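Pyoverdine synthetase F (Pseudomonas aeruginosa PAO1, PDB 6CUL) belongs to the pyoverdine synthetase proteins and folds as a single alpha/beta chain around a mixed, mainly parallel central sheet. Local coordinates at residues A[31-36]-A[247-252]; A[59-64]-A[146-151]; A[84-89]-A[101-106]; A[191-194]-A[199-202]. All coordinates share one frame; numbering follows the deposited sequence.

Interaction 1: A[31-36]-A[247-252]; sequences RYMKSV and TILELR
Arg252, one of the two helix residues that Met33 touches, gives its backbone N to Ile248 O at 3.1 Å in the opening turn of helix 248-271. That turn starts with a capping box: Thr247 occupies the N-cap position, and its OG1 accepts from Glu250 N at 3.2 Å in a nearly straight bond (167°). Against this helix start lie strand 29-32 and the chain that follows it, with Met33 at the centre of an inverse gamma turn. Met33 is modelled as selenomethionine and is buried. With CG anti to the backbone N (chi1 -172°) and bends at chi2 and chi3, its chain brings the terminal methyl CE up to the helix, crossing the Arg252 side chain at about a right angle. CE sits in the bend of the Arg252 chain, 3.9 Å from CB at its root and 3.7 Å from NH2 at its end, and approaches the guanidinium obliquely. The same methyl lies 3.7 Å from Leu249 O and makes a looser apolar contact with Leu249 CD2. No hydrogen bond joins the two segments; just beyond them, Trp253 NE1 bonds Tyr32 O, and Arg252 NE has a long, weak ion pair with Asp18. Further along, Ser35 is the N-cap of helix 36-46, its OG bonded to Glu38 N. The bend of Arg252 at chi3 turns the guanidinium so that NE too packs on Met33 CE, at 3.8 Å.

Interaction 2: A[59-64]-A[146-151]; sequences IYDDDA and DGLLVI
Asp61 and Leu148 cross obliquely, the leucine methyl CD1 standing over one face of the aspartate carboxylate, 3.7 Å from its CG. Both residues follow the C-terminal ends of parallel strands in the central sheet, Asp61 after strand 55-60 and Leu148 after strand 142-145, so the contact bridges two loops at one end of an alpha/beta sheet across the end of strand 6-9. Asp61 has its CG between the backbone N and the carbonyl carbon (chi1 85°), which sets the carboxylate against the facing loop. The Leu148 branch reaches back from a CG anti to its own backbone N (chi1 158°), and CD1 also packs on Asp61 CB at 4.0 Å. Val150 comes from the same side of the carboxylate plane but farther out: of the carboxylate atoms, its CG2 touches OD2. The polar work is done elsewhere. Asp61 OD1 is held by Ser11 OG and by a salt bridge to Arg13 NH1, while OD2 is bonded to Ser108 OG, so partners on both oxygens fix the rotation of this buried group. Arg13 NH1 also pairs with Asp62 OD2. A citric acid molecule lies about 5 Å from the Asp61 side chain, and Val150 packs on Tyr110, which lines the pocket of the bound N-(4-{[(2-amino-4-oxo-1,4-dihydroquinazolin-6-yl)methyl]amino}benzene-1-carbonyl)-D-glutamic acid. On the face that Leu148 CD1 covers, Val150 CG2 adds a second methyl, 3.6 Å from Asp61 OD2.

Interaction 3: A[84-89]-A[101-106]; sequences QQWFYP and DLLLSV
The Trp86 indole carries Phe87 on one face, where Phe87 CD1 sits 3.7 Å over the plane, displaced from the ring centre, while Leu103 CD1 meets it at the edge, in plane, 3.9 Å from CZ2. The two neighbouring aromatics are turned against each other, since Trp86 CZ3 in turn lies in plane at the edge of the Phe87 ring. Phe87 also stacks with Tyr76, and Trp86 meets the Tyr80 ring with planes at about 55°, so these rings form an aromatic cluster. Leu103 begins strand 103-105, the outermost strand on one side of the mixed sheet, and points toward the loop. Its CG is anti to the carbonyl carbon (chi1 -71°), which points CD1 at the notch between Trp86 CZ2 and Tyr88 OH. Tyr88 comes from the opposite direction to Leu103 and puts OH 4.1 Å from Leu103 CD1, close to CG as well. Both aromatic polar atoms find one partner next to the strand: Trp86 NE1 and Tyr88 OH each hydrogen-bond to Asn100 OD1. Leu103 also packs on Val58 of the adjacent strand 55-60. Across the two segments themselves there is no hydrogen bond. The contact therefore divides its chemistry: a single leucine methyl supplies the apolar fit, while the shared amide oxygen of Asn100 satisfies the buried N-H and hydroxyl and probably steadies the two rings beside that methyl.

Interaction 4: A[191-194]-A[199-202]; sequences ALYG and KVVD
A short helix-turn-strand unit brings the end of helix 187-195 against strand 198-200, which forms a small two-stranded antiparallel sheet with strand 207-210, apart from the central sheet. The chain closes on itself quickly here: Gly194 CA and Lys199 CA are 5.7 Å apart with four residues between them. Two loose contacts make the join. In one, Tyr193 points toward the strand and Val200 CG2 approaches its ring obliquely, 4.5 Å from CD2. The tyrosine CG stands beside the backbone N and anti to the carbonyl carbon (chi1 -59°), and the Val200 branch that touches it is CG2, CG1 being turned anti to its own N. In the other, Lys199 starts away from the helix but doubles back. Bends at chi1 (-74°) and chi2 (-55°) lay its aliphatic chain beside the helix end, with CD 4.3 Å from Gly194 CA, where the glycine offers bare backbone. Tyr193 and Val200 also share a neighbour, Lys208 of the partner strand, and Lys199 packs on Val209. Just past the contact the chain turns a corner at Val201, which with Asp202 faces Glu207 in a classic beta bulge. The other side of the helix, through Ala191 and Leu192, rests on helix 248-271. No hydrogen bond or salt bridge crosses between the two segments. Apart from the short connecting turn, the direct contacts between helix and strand are thus apolar and loose: a valine methyl at a phenol ring, and the methylenes of Lys199 against Gly194, the lysine NZ taking no part in this contact.

How the interactions relate
Read from the N terminus, residues 31-36 open the widest loop, which interaction 1 closes at 247-252, and the other three contacts nest inside it. Residues 59-64 open interaction 2, and interaction 3 opens and closes within that loop before 146-151 completes it. Interaction 4 follows in series as a tight local closure, and no two loops cross. Interactions 2 and 3 meet in the sheet, where Tyr60 N and Leu104 O, 2.7 Å apart, probably bond strand 55-60 to strand 103-105. Interaction 1 touches each of the others, through Val36 on Asp146, Tyr32 on Pro89 and Leu251 on Ala191, while interactions 3 and 4 lie on opposite sides of the chain's centre.

Interaction 1: A[31-36]-A[247-252]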
loop_
_atom_site.group_PDB
_atom_site.type_symbol
_atom_site.label_atom_id
_atom_site.label_comp_id
_atom_site.label_asym_id
_atom_site.label_seq_id
_atom_site.Cartn_x
_atom_site.Cartn_y
_atom_site.Cartn_z
ATOM N N ARG A 31 19.958 2.923 -0.985
ATOM C CA ARG A 31 19.011 3.084 -2.026
ATOM C C ARG A 31 17.920 3.920 -1.352
ATOM O O ARG A 31 17.610 3.760 -0.223
ATOM C CB ARG A 31 18.437 1.723 -2.401
ATOM C CG ARG A 31 18.494 1.285 -3.843
ATOM C CD ARG A 31 19.903 1.076 -4.303
ATOM N NE ARG A 31 20.111 0.447 -5.588
ATOM C CZ ARG A 31 21.312 0.198 -6.062
ATOM N NH1 ARG A 31 22.362 0.468 -5.357
ATOM N NH2 ARG A 31 21.490 -0.313 -7.239
ATOM N N TYR A 32 17.302 4.787 -2.082
ATOM C CA TYR A 32 16.216 5.577 -1.566
ATOM C C TYR A 32 14.918 4.788 -1.608
ATOM O O TYR A 32 14.511 4.374 -2.629
ATOM C CB TYR A 32 16.101 6.866 -2.364
ATOM C CG TYR A 32 14.909 7.692 -2.047
ATOM C CD1 TYR A 32 14.881 8.544 -0.966
ATOM C CD2 TYR A 32 13.827 7.619 -2.822
ATOM C CE1 TYR A 32 13.799 9.277 -0.691
ATOM C CE2 TYR A 32 12.747 8.347 -2.554
ATOM C CZ TYR A 32 12.738 9.182 -1.493
ATOM O OH TYR A 32 11.598 9.837 -1.322
HETATM N N MSE A 33 14.272 4.596 -0.477
HETATM C CA MSE A 33 13.049 3.803 -0.411
HETATM C C MSE A 33 11.897 4.644 -0.807
HETATM O O MSE A 33 11.279 5.255 0.016
HETATM C CB MSE A 33 12.806 3.281 0.988
HETATM C CG MSE A 33 11.691 2.286 1.187
HETATM SE SE MSE A 33 11.728 0.701 0.106
HETATM C CE MSE A 33 12.707 -0.445 1.242
ATOM N N LYS A 34 11.651 4.718 -2.094
ATOM C CA LYS A 34 10.622 5.532 -2.650
ATOM C C LYS A 34 9.299 4.928 -2.323
ATOM O O LYS A 34 9.194 3.757 -2.292
ATOM C CB LYS A 34 10.806 5.597 -4.151
ATOM C CG LYS A 34 9.930 6.547 -4.906
ATOM C CD LYS A 34 9.985 6.254 -6.363
ATOM C CE LYS A 34 11.155 6.905 -7.068
ATOM N NZ LYS A 34 11.234 6.734 -8.527
ATOM N N SER A 35 8.323 5.752 -2.044
ATOM C CA SER A 35 7.012 5.296 -1.789
ATOM C C SER A 35 6.236 4.931 -3.016
ATOM O O SER A 35 6.588 5.238 -4.092
ATOM C CB SER A 35 6.244 6.299 -1.003
ATOM O OG SER A 35 5.857 7.353 -1.752
ATOM N N VAL A 36 5.185 4.193 -2.801
ATOM C CA VAL A 36 4.276 3.840 -3.849
ATOM C C VAL A 36 3.625 5.074 -4.442
ATOM O O VAL A 36 3.441 5.112 -5.596
ATOM C CB VAL A 36 3.224 2.893 -3.375
ATOM C CG1 VAL A 36 2.237 2.623 -4.452
ATOM C CG2 VAL A 36 3.853 1.620 -2.945
ATOM N N THR A 247 18.485 -9.369 2.210
ATOM C CA THR A 247 17.837 -8.856 3.411
ATOM C C THR A 247 16.422 -8.431 3.064
ATOM O O THR A 247 16.072 -8.373 1.941
ATOM C CB THR A 247 18.514 -7.634 4.005
ATOM O OG1 THR A 247 18.285 -6.491 3.218
ATOM C CG2 THR A 247 19.879 -7.812 4.027
ATOM N N ILE A 248 15.621 -8.161 4.068
ATOM C CA ILE A 248 14.273 -7.680 3.914
ATOM C C ILE A 248 14.216 -6.291 3.288
ATOM O O ILE A 248 13.435 -6.087 2.414
ATOM C CB ILE A 248 13.443 -7.855 5.193
ATOM C CG1 ILE A 248 11.973 -7.835 4.869
ATOM C CG2 ILE A 248 13.824 -6.846 6.256
ATOM C CD1 ILE A 248 11.543 -9.065 4.182
ATOM N N LEU A 249 15.099 -5.396 3.677
ATOM C CA LEU A 249 15.146 -4.090 3.051
ATOM C C LEU A 249 15.432 -4.201 1.580
ATOM O O LEU A 249 14.973 -3.403 0.882
ATOM C CB LEU A 249 16.171 -3.200 3.700
ATOM C CG LEU A 249 15.751 -2.797 5.063
ATOM C CD1 LEU A 249 16.846 -2.083 5.761
ATOM C CD2 LEU A 249 14.513 -1.993 5.001
ATOM N N GLU A 250 16.310 -5.104 1.162
ATOM C CA GLU A 250 16.581 -5.361 -0.240
ATOM C C GLU A 250 15.402 -5.968 -1.003
ATOM O O GLU A 250 15.155 -5.622 -2.080
ATOM C CB GLU A 250 17.791 -6.236 -0.412
ATOM C CG GLU A 250 19.100 -5.585 -0.107
ATOM C CD GLU A 250 20.033 -6.468 0.647
ATOM O OE1 GLU A 250 19.641 -7.523 0.991
ATOM O OE2 GLU A 250 21.131 -6.080 0.906
ATOM N N LEU A 251 14.723 -6.921 -0.432
ATOM C CA LEU A 251 13.570 -7.502 -1.080
ATOM C C LEU A 251 12.415 -6.516 -1.299
ATOM O O LEU A 251 11.890 -6.478 -2.343
ATOM C CB LEU A 251 13.090 -8.739 -0.344
ATOM C CG LEU A 251 11.986 -9.552 -0.993
ATOM C CD1 LEU A 251 12.159 -9.637 -2.478
ATOM C CD2 LEU A 251 11.965 -10.930 -0.435
ATOM N N ARG A 252 12.110 -5.697 -0.318
ATOM C CA ARG A 252 11.071 -4.716 -0.444
ATOM C C ARG A 252 11.357 -3.746 -1.537
ATOM O O ARG A 252 10.529 -3.508 -2.297
ATOM C CB ARG A 252 10.905 -3.901 0.843
ATOM C CG ARG A 252 10.222 -4.601 1.991
ATOM C CD ARG A 252 9.668 -3.691 3.098
ATOM N NE ARG A 252 10.371 -2.502 3.383
ATOM C CZ ARG A 252 10.868 -2.210 4.547
ATOM N NH1 ARG A 252 10.736 -2.992 5.548
ATOM N NH2 ARG A 252 11.478 -1.091 4.687
#

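Interaction 2: A[59-64]-A[146-151]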
loop_
_atom_site.group_PDB
_atom_site.type_symbol
_atom_site.label_atom_id
_atom_site.label_comp_id
_atom_site.label_asym_id
_atom_site.label_seq_id
_atom_site.Cartn_x
_atom_site.Cartn_y
_atom_site.Cartn_z
ATOM N N ILE A 59 -5.915 10.165 1.018
ATOM C CA ILE A 59 -6.421 9.818 2.296
ATOM C C ILE A 59 -5.498 8.925 3.149
ATOM O O ILE A 59 -4.817 8.116 2.674
ATOM C CB ILE A 59 -7.811 9.194 2.093
ATOM C CG1 ILE A 59 -8.664 10.063 1.161
ATOM C CG2 ILE A 59 -8.532 8.996 3.403
ATOM C CD1 ILE A 59 -9.728 9.374 0.407
ATOM N N TYR A 60 -5.454 9.170 4.420
ATOM C CA TYR A 60 -4.659 8.393 5.315
ATOM C C TYR A 60 -5.517 8.186 6.556
ATOM O O TYR A 60 -6.222 9.041 6.930
ATOM C CB TYR A 60 -3.309 9.063 5.542
ATOM C CG TYR A 60 -3.319 10.109 6.517
ATOM C CD1 TYR A 60 -3.718 11.379 6.234
ATOM C CD2 TYR A 60 -2.967 9.825 7.769
ATOM C CE1 TYR A 60 -3.738 12.309 7.228
ATOM C CE2 TYR A 60 -2.972 10.739 8.759
ATOM C CZ TYR A 60 -3.344 11.963 8.483
ATOM O OH TYR A 60 -3.314 12.772 9.524
ATOM N N ASP A 61 -5.480 7.045 7.164
ATOM C CA ASP A 61 -6.297 6.826 8.295
ATOM C C ASP A 61 -5.747 6.994 9.696
ATOM O O ASP A 61 -6.471 6.809 10.597
ATOM C CB ASP A 61 -6.824 5.425 8.221
ATOM C CG ASP A 61 -5.900 4.442 8.771
ATOM O OD1 ASP A 61 -4.790 4.367 8.365
ATOM O OD2 ASP A 61 -6.299 3.720 9.592
ATOM N N ASP A 62 -4.519 7.387 9.857
ATOM C CA ASP A 62 -3.954 7.431 11.170
ATOM C C ASP A 62 -4.561 8.453 12.090
ATOM O O ASP A 62 -5.066 9.422 11.640
ATOM C CB ASP A 62 -2.482 7.701 11.060
ATOM C CG ASP A 62 -1.833 6.937 9.992
ATOM O OD1 ASP A 62 -2.092 7.141 8.838
ATOM O OD2 ASP A 62 -1.036 6.128 10.320
ATOM N N ASP A 63 -4.555 8.223 13.375
ATOM C CA ASP A 63 -5.043 9.279 14.224
ATOM C C ASP A 63 -4.058 9.710 15.296
ATOM O O ASP A 63 -3.577 8.917 16.005
ATOM C CB ASP A 63 -6.424 8.981 14.823
ATOM C CG ASP A 63 -6.900 10.088 15.716
ATOM O OD1 ASP A 63 -7.360 11.155 15.301
ATOM O OD2 ASP A 63 -6.633 9.923 16.858
ATOM N N ALA A 64 -3.832 10.975 15.379
ATOM C CA ALA A 64 -2.924 11.520 16.325
ATOM C C ALA A 64 -3.291 11.230 17.783
ATOM O O ALA A 64 -2.442 11.165 18.593
ATOM C CB ALA A 64 -2.735 12.982 16.075
ATOM N N ASP A 146 -2.725 1.482 -0.877
ATOM C CA ASP A 146 -1.387 1.027 -0.687
ATOM C C ASP A 146 -1.154 0.976 0.822
ATOM O O ASP A 146 -0.901 1.995 1.454
ATOM C CB ASP A 146 -0.401 1.992 -1.232
ATOM C CG ASP A 146 0.929 1.914 -0.527
ATOM O OD1 ASP A 146 1.428 0.871 -0.230
ATOM O OD2 ASP A 146 1.479 2.946 -0.255
ATOM N N GLY A 147 -1.117 -0.178 1.417
ATOM C CA GLY A 147 -0.906 -0.236 2.847
ATOM C C GLY A 147 -1.883 0.438 3.781
ATOM O O GLY A 147 -1.475 1.087 4.687
ATOM N N LEU A 148 -3.165 0.334 3.508
ATOM C CA LEU A 148 -4.160 0.858 4.420
ATOM C C LEU A 148 -4.468 -0.320 5.342
ATOM O O LEU A 148 -4.939 -1.317 4.900
ATOM C CB LEU A 148 -5.393 1.319 3.694
ATOM C CG LEU A 148 -6.621 1.374 4.594
ATOM C CD1 LEU A 148 -6.486 2.363 5.713
ATOM C CD2 LEU A 148 -7.868 1.650 3.823
ATOM N N LEU A 149 -4.219 -0.157 6.630
ATOM C CA LEU A 149 -4.313 -1.194 7.629
ATOM C C LEU A 149 -5.709 -1.691 8.047
ATOM O O LEU A 149 -5.833 -2.719 8.622
ATOM C CB LEU A 149 -3.453 -0.809 8.838
ATOM C CG LEU A 149 -2.028 -0.311 8.682
ATOM C CD1 LEU A 149 -1.312 -0.120 9.965
ATOM C CD2 LEU A 149 -1.252 -1.247 7.847
ATOM N N VAL A 150 -6.734 -0.916 7.778
ATOM C CA VAL A 150 -8.073 -1.268 8.057
ATOM C C VAL A 150 -8.500 -2.215 6.963
ATOM O O VAL A 150 -8.118 -2.055 5.858
ATOM C CB VAL A 150 -8.935 -0.009 8.106
ATOM C CG1 VAL A 150 -10.398 -0.297 8.219
ATOM C CG2 VAL A 150 -8.522 0.862 9.241
ATOM N N ILE A 151 -9.343 -3.181 7.285
ATOM C CA ILE A 151 -9.814 -4.148 6.338
ATOM C C ILE A 151 -11.144 -3.724 5.917
ATOM O O ILE A 151 -12.000 -3.698 6.714
ATOM C CB ILE A 151 -10.077 -5.469 6.999
ATOM C CG1 ILE A 151 -8.882 -5.923 7.801
ATOM C CG2 ILE A 151 -10.510 -6.448 5.955
ATOM C CD1 ILE A 151 -7.538 -5.648 7.180
#

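Interaction 3: A[84-89]-A[101-106]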
loop_
_atom_site.group_PDB
_atom_site.type_symbol
_atom_site.label_atom_id
_atom_site.label_comp_id
_atom_site.label_asym_id
_atom_site.label_seq_id
_atom_site.Cartn_x
_atom_site.Cartn_y
_atom_site.Cartn_z
ATOM N N GLN A 84 12.959 18.240 8.205
ATOM C CA GLN A 84 12.966 16.927 8.841
ATOM C C GLN A 84 12.434 15.851 7.890
ATOM O O GLN A 84 12.069 16.167 6.807
ATOM C CB GLN A 84 12.202 16.975 10.160
ATOM C CG GLN A 84 12.527 18.198 11.002
ATOM C CD GLN A 84 13.811 18.086 11.788
ATOM O OE1 GLN A 84 13.844 17.541 12.834
ATOM N NE2 GLN A 84 14.833 18.683 11.301
ATOM N N GLN A 85 12.432 14.597 8.302
ATOM C CA GLN A 85 12.030 13.468 7.472
ATOM C C GLN A 85 10.579 13.536 7.055
ATOM O O GLN A 85 9.791 13.991 7.793
ATOM C CB GLN A 85 12.351 12.160 8.231
ATOM C CG GLN A 85 11.983 10.827 7.625
ATOM C CD GLN A 85 12.950 10.293 6.583
ATOM O OE1 GLN A 85 13.927 9.663 6.883
ATOM N NE2 GLN A 85 12.624 10.499 5.356
ATOM N N TRP A 86 10.260 13.122 5.842
ATOM C CA TRP A 86 8.894 13.050 5.346
ATOM C C TRP A 86 8.781 11.863 4.414
ATOM O O TRP A 86 9.736 11.428 3.907
ATOM C CB TRP A 86 8.461 14.366 4.692
ATOM C CG TRP A 86 6.992 14.537 4.451
ATOM C CD1 TRP A 86 6.441 14.831 3.316
ATOM C CD2 TRP A 86 5.919 14.339 5.377
ATOM N NE1 TRP A 86 5.113 14.871 3.425
ATOM C CE2 TRP A 86 4.754 14.561 4.688
ATOM C CE3 TRP A 86 5.836 14.021 6.721
ATOM C CZ2 TRP A 86 3.533 14.508 5.279
ATOM C CZ3 TRP A 86 4.633 13.957 7.285
ATOM C CH2 TRP A 86 3.504 14.205 6.578
ATOM N N PHE A 87 7.577 11.401 4.176
ATOM C CA PHE A 87 7.303 10.231 3.314
ATOM C C PHE A 87 7.711 10.275 1.818
ATOM O O PHE A 87 7.716 9.296 1.174
ATOM C CB PHE A 87 5.831 9.861 3.422
ATOM C CG PHE A 87 5.398 9.562 4.784
ATOM C CD1 PHE A 87 5.070 10.549 5.635
ATOM C CD2 PHE A 87 5.340 8.310 5.214
ATOM C CE1 PHE A 87 4.693 10.298 6.906
ATOM C CE2 PHE A 87 4.967 8.033 6.473
ATOM C CZ PHE A 87 4.647 9.033 7.328
ATOM N N TYR A 88 7.921 11.465 1.367
ATOM C CA TYR A 88 8.306 11.888 0.072
ATOM C C TYR A 88 8.843 13.317 0.258
ATOM O O TYR A 88 8.703 13.889 1.294
ATOM C CB TYR A 88 7.125 11.825 -0.925
ATOM C CG TYR A 88 5.881 12.516 -0.481
ATOM C CD1 TYR A 88 5.828 13.853 -0.396
ATOM C CD2 TYR A 88 4.786 11.827 -0.117
ATOM C CE1 TYR A 88 4.714 14.483 0.020
ATOM C CE2 TYR A 88 3.677 12.442 0.300
ATOM C CZ TYR A 88 3.655 13.783 0.368
ATOM O OH TYR A 88 2.550 14.435 0.778
ATOM N N PRO A 89 9.473 13.885 -0.745
ATOM C CA PRO A 89 9.902 15.226 -0.422
ATOM C C PRO A 89 8.725 16.131 -0.217
ATOM O O PRO A 89 7.986 16.251 -1.115
ATOM C CB PRO A 89 10.631 15.644 -1.654
ATOM C CG PRO A 89 11.096 14.415 -2.244
ATOM C CD PRO A 89 10.088 13.395 -1.960
ATOM N N ASP A 101 -0.807 19.196 -0.283
ATOM C CA ASP A 101 -2.092 19.740 -0.272
ATOM C C ASP A 101 -3.145 18.672 -0.469
ATOM O O ASP A 101 -4.221 18.955 -0.222
ATOM C CB ASP A 101 -2.214 20.837 -1.301
ATOM C CG ASP A 101 -1.206 21.949 -1.123
ATOM O OD1 ASP A 101 -0.495 22.069 -0.162
ATOM O OD2 ASP A 101 -1.107 22.718 -2.011
ATOM N N LEU A 102 -2.855 17.506 -0.953
ATOM C CA LEU A 102 -3.905 16.502 -1.076
ATOM C C LEU A 102 -4.111 15.539 0.081
ATOM O O LEU A 102 -4.903 14.714 -0.040
ATOM C CB LEU A 102 -3.734 15.688 -2.338
ATOM C CG LEU A 102 -3.639 16.378 -3.660
ATOM C CD1 LEU A 102 -3.025 15.462 -4.673
ATOM C CD2 LEU A 102 -4.988 16.835 -4.091
ATOM N N LEU A 103 -3.385 15.652 1.144
ATOM C CA LEU A 103 -3.563 14.769 2.235
ATOM C C LEU A 103 -4.916 14.936 2.935
ATOM O O LEU A 103 -5.306 16.057 3.205
ATOM C CB LEU A 103 -2.459 15.035 3.218
ATOM C CG LEU A 103 -1.074 14.587 2.801
ATOM C CD1 LEU A 103 -0.092 14.825 3.903
ATOM C CD2 LEU A 103 -1.114 13.149 2.443
ATOM N N LEU A 104 -5.591 13.836 3.225
ATOM C CA LEU A 104 -6.860 13.795 3.927
ATOM C C LEU A 104 -6.878 12.763 5.015
ATOM O O LEU A 104 -6.408 11.687 4.806
ATOM C CB LEU A 104 -7.965 13.366 2.997
ATOM C CG LEU A 104 -8.440 14.368 2.005
ATOM C CD1 LEU A 104 -9.587 13.839 1.207
ATOM C CD2 LEU A 104 -8.883 15.543 2.789
ATOM N N SER A 105 -7.445 13.061 6.163
ATOM C CA SER A 105 -7.518 12.068 7.163
ATOM C C SER A 105 -8.953 11.709 7.354
ATOM O O SER A 105 -9.747 12.588 7.567
ATOM C CB SER A 105 -6.974 12.511 8.488
ATOM O OG SER A 105 -6.713 11.396 9.314
ATOM N N VAL A 106 -9.256 10.425 7.309
ATOM C CA VAL A 106 -10.561 9.905 7.588
ATOM C C VAL A 106 -10.157 8.930 8.690
ATOM O O VAL A 106 -10.153 7.762 8.495
ATOM C CB VAL A 106 -11.222 9.223 6.423
ATOM C CG1 VAL A 106 -12.313 8.302 6.892
ATOM C CG2 VAL A 106 -11.770 10.215 5.484
#

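Interaction 4: A[191-194]-A[199-202]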
loop_
_atom_site.group_PDB
_atom_site.type_symbol
_atom_site.label_atom_id
_atom_site.label_comp_id
_atom_site.label_asym_id
_atom_site.label_seq_id
_atom_site.Cartn_x
_atom_site.Cartn_y
_atom_site.Cartn_z
ATOM N N ALA A 191 8.336 -14.506 1.140
ATOM C CA ALA A 191 9.183 -14.468 0.028
ATOM C C ALA A 191 10.655 -14.528 0.420
ATOM O O ALA A 191 11.357 -15.206 -0.202
ATOM C CB ALA A 191 8.878 -13.246 -0.749
ATOM N N LEU A 192 11.120 -13.820 1.421
ATOM C CA LEU A 192 12.474 -13.915 1.828
ATOM C C LEU A 192 12.775 -15.258 2.428
ATOM O O LEU A 192 13.739 -15.817 2.115
ATOM C CB LEU A 192 12.780 -12.816 2.806
ATOM C CG LEU A 192 14.142 -12.619 3.441
ATOM C CD1 LEU A 192 15.005 -11.751 2.600
ATOM C CD2 LEU A 192 14.054 -11.996 4.791
ATOM N N TYR A 193 11.952 -15.794 3.297
ATOM C CA TYR A 193 12.206 -17.112 3.828
ATOM C C TYR A 193 12.086 -18.273 2.816
ATOM O O TYR A 193 12.768 -19.222 2.961
ATOM C CB TYR A 193 11.498 -17.335 5.167
ATOM C CG TYR A 193 11.906 -16.339 6.228
ATOM C CD1 TYR A 193 13.134 -16.331 6.713
ATOM C CD2 TYR A 193 11.042 -15.400 6.713
ATOM C CE1 TYR A 193 13.503 -15.416 7.646
ATOM C CE2 TYR A 193 11.433 -14.473 7.615
ATOM C CZ TYR A 193 12.659 -14.530 8.075
ATOM O OH TYR A 193 13.079 -13.708 8.983
ATOM N N GLY A 194 11.210 -18.197 1.820
ATOM C CA GLY A 194 11.045 -19.171 0.768
ATOM C C GLY A 194 12.292 -19.317 -0.038
ATOM O O GLY A 194 12.549 -20.368 -0.530
ATOM N N LYS A 199 9.971 -22.050 5.244
ATOM C CA LYS A 199 8.687 -21.338 5.464
ATOM C C LYS A 199 8.368 -21.270 6.960
ATOM O O LYS A 199 8.624 -22.196 7.646
ATOM C CB LYS A 199 7.539 -22.057 4.795
ATOM C CG LYS A 199 7.453 -21.956 3.289
ATOM C CD LYS A 199 7.426 -20.560 2.699
ATOM C CE LYS A 199 6.457 -20.484 1.582
ATOM N NZ LYS A 199 5.183 -19.967 2.053
ATOM N N VAL A 200 7.809 -20.212 7.472
ATOM C CA VAL A 200 7.595 -20.163 8.924
ATOM C C VAL A 200 6.327 -20.877 9.399
ATOM O O VAL A 200 5.273 -20.563 8.965
ATOM C CB VAL A 200 7.501 -18.715 9.461
ATOM C CG1 VAL A 200 6.797 -18.676 10.767
ATOM C CG2 VAL A 200 8.843 -18.036 9.586
ATOM N N VAL A 201 6.434 -21.877 10.244
ATOM C CA VAL A 201 5.236 -22.512 10.729
ATOM C C VAL A 201 4.417 -21.694 11.754
ATOM O O VAL A 201 3.225 -21.639 11.620
ATOM C CB VAL A 201 5.538 -23.947 11.134
ATOM C CG1 VAL A 201 6.433 -23.994 12.299
ATOM C CG2 VAL A 201 4.283 -24.723 11.405
ATOM N N ASP A 202 5.067 -21.107 12.746
ATOM C CA ASP A 202 4.458 -20.283 13.784
ATOM C C ASP A 202 5.285 -19.009 13.848
ATOM O O ASP A 202 6.458 -19.054 14.037
ATOM C CB ASP A 202 4.560 -20.982 15.105
ATOM C CG ASP A 202 3.878 -20.261 16.232
ATOM O OD1 ASP A 202 4.040 -19.035 16.420
ATOM O OD2 ASP A 202 3.200 -20.970 16.985
#